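Phosphatidylinositol-specific phospholipase C (Listeria monocytogenes, PDB 2PLC) is a bacterial member of the phosphatidylinositol-specific phospholipase C family, a single-chain protein whose X domain belongs to the TIM-barrel clan. Local coordinates at residues A[31-36]-A[76-80]. Sequence-based numbering, arbitrary orientation.
Sequences NGDITW and IFLNA
Asp33 meets the backbone of Phe77 twice, through its own N-H and through its carboxylate. The N-H donates to Phe77 O (N to O 2.9 Å, N-H...O angle 155°). Followed outward, Asp33 CB lies 4.0 Å from Asn79 OD1, and CG comes to 3.5 Å from Phe77 O. With chi1 at 64°, CG is held near both the backbone N and C, and the carboxylate folds back toward the first turn of helix 34-38. There OD1 takes the N-H of Trp36 nearly along its C-O axis (N to OD1 3.2 Å) and, weakly, that of Thr35, while OD1 also lies near Ile76 CG2. OD2 accepts a weak bond from Phe77 N (3.4 Å) and lies as close to Phe77 CB. Next to the carboxylate, Ile76 CG2 touches Trp36 CB and lies at the edge of the indole, near its plane; Leu78 CD2 packs against Trp36 CD1 at 3.7 Å. Gly32 CA passes close to Leu78 CA, and the Asn31-Gly32 peptide covers one indole face. Strand 76-78 pairs with strand 70-73 through Leu78 and Ile71. Asp33 is thus a helix N-cap whose own N-H, helped by the weak bond to OD2, joins the helix start to strand 76-78 of the β-hairpin 70-78 in the X domain.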
# COMPACT_ATOMS: atom_id res chain seq x y z
N ASN A 31 -3.06 -1.26 16.68
CA ASN A 31 -2.81 -0.80 18.03
C ASN A 31 -3.23 0.66 18.07
O ASN A 31 -3.37 1.30 17.02
CB ASN A 31 -1.32 -0.94 18.36
CG ASN A 31 -1.04 -0.78 19.84
OD1 ASN A 31 -1.86 -1.12 20.69
ND2 ASN A 31 0.15 -0.27 20.16
N GLY A 32 -3.45 1.19 19.28
CA GLY A 32 -3.87 2.57 19.42
C GLY A 32 -4.17 2.95 20.86
O GLY A 32 -3.93 2.17 21.78
N ASP A 33 -4.69 4.16 21.05
CA ASP A 33 -5.01 4.66 22.38
C ASP A 33 -6.28 4.05 22.98
O ASP A 33 -6.86 3.11 22.43
CB ASP A 33 -5.06 6.19 22.39
CG ASP A 33 -6.17 6.77 21.51
OD1 ASP A 33 -7.11 6.04 21.11
OD2 ASP A 33 -6.11 7.99 21.24
N ILE A 34 -6.72 4.60 24.10
CA ILE A 34 -7.91 4.11 24.77
C ILE A 34 -9.15 4.14 23.85
O ILE A 34 -10.00 3.25 23.93
CB ILE A 34 -8.18 4.89 26.09
CG1 ILE A 34 -9.28 4.22 26.90
CG2 ILE A 34 -8.51 6.34 25.79
CD1 ILE A 34 -8.95 2.78 27.34
N THR A 35 -9.23 5.13 22.97
CA THR A 35 -10.36 5.23 22.04
C THR A 35 -10.34 4.09 21.02
O THR A 35 -11.39 3.63 20.56
CB THR A 35 -10.38 6.59 21.30
OG1 THR A 35 -10.41 7.65 22.26
CG2 THR A 35 -11.63 6.71 20.43
N TRP A 36 -9.14 3.62 20.69
CA TRP A 36 -8.98 2.52 19.75
C TRP A 36 -9.53 1.23 20.35
O TRP A 36 -10.19 0.44 19.66
CB TRP A 36 -7.51 2.36 19.38
CG TRP A 36 -7.27 1.32 18.32
CD1 TRP A 36 -7.37 1.48 16.97
CD2 TRP A 36 -6.92 -0.05 18.54
NE1 TRP A 36 -7.11 0.29 16.33
CE2 TRP A 36 -6.84 -0.66 17.27
CE3 TRP A 36 -6.67 -0.82 19.68
CZ2 TRP A 36 -6.52 -2.01 17.11
CZ3 TRP A 36 -6.35 -2.16 19.52
CH2 TRP A 36 -6.28 -2.74 18.25
N ILE A 76 -8.62 9.06 16.29
CA ILE A 76 -7.97 8.00 17.05
C ILE A 76 -6.46 7.93 16.82
O ILE A 76 -6.01 7.72 15.69
CB ILE A 76 -8.61 6.64 16.70
CG1 ILE A 76 -10.09 6.66 17.08
CG2 ILE A 76 -7.89 5.51 17.42
CD1 ILE A 76 -10.84 5.44 16.61
N PHE A 77 -5.70 8.14 17.89
CA PHE A 77 -4.24 8.07 17.84
C PHE A 77 -3.88 6.58 17.81
O PHE A 77 -4.38 5.80 18.62
CB PHE A 77 -3.65 8.74 19.08
CG PHE A 77 -2.16 8.62 19.19
CD1 PHE A 77 -1.34 8.81 18.08
CD2 PHE A 77 -1.56 8.34 20.42
CE1 PHE A 77 0.04 8.70 18.19
CE2 PHE A 77 -0.18 8.24 20.54
CZ PHE A 77 0.63 8.42 19.41
N LEU A 78 -2.98 6.20 16.90
CA LEU A 78 -2.58 4.80 16.78
C LEU A 78 -1.29 4.40 17.48
O LEU A 78 -0.69 3.38 17.14
CB LEU A 78 -2.55 4.40 15.30
CG LEU A 78 -3.87 4.50 14.53
CD1 LEU A 78 -3.67 4.01 13.11
CD2 LEU A 78 -4.95 3.68 15.21
N ASN A 79 -0.86 5.18 18.47
CA ASN A 79 0.37 4.88 19.22
C ASN A 79 1.58 4.63 18.33
O ASN A 79 2.33 3.66 18.52
CB ASN A 79 0.16 3.69 20.16
CG ASN A 79 -0.63 4.07 21.40
OD1 ASN A 79 -1.29 5.11 21.45
ND2 ASN A 79 -0.57 3.22 22.42
N ALA A 80 1.76 5.50 17.34
CA ALA A 80 2.88 5.41 16.41
C ALA A 80 3.16 6.79 15.83
O ALA A 80 2.28 7.65 15.82
CB ALA A 80 2.56 4.42 15.29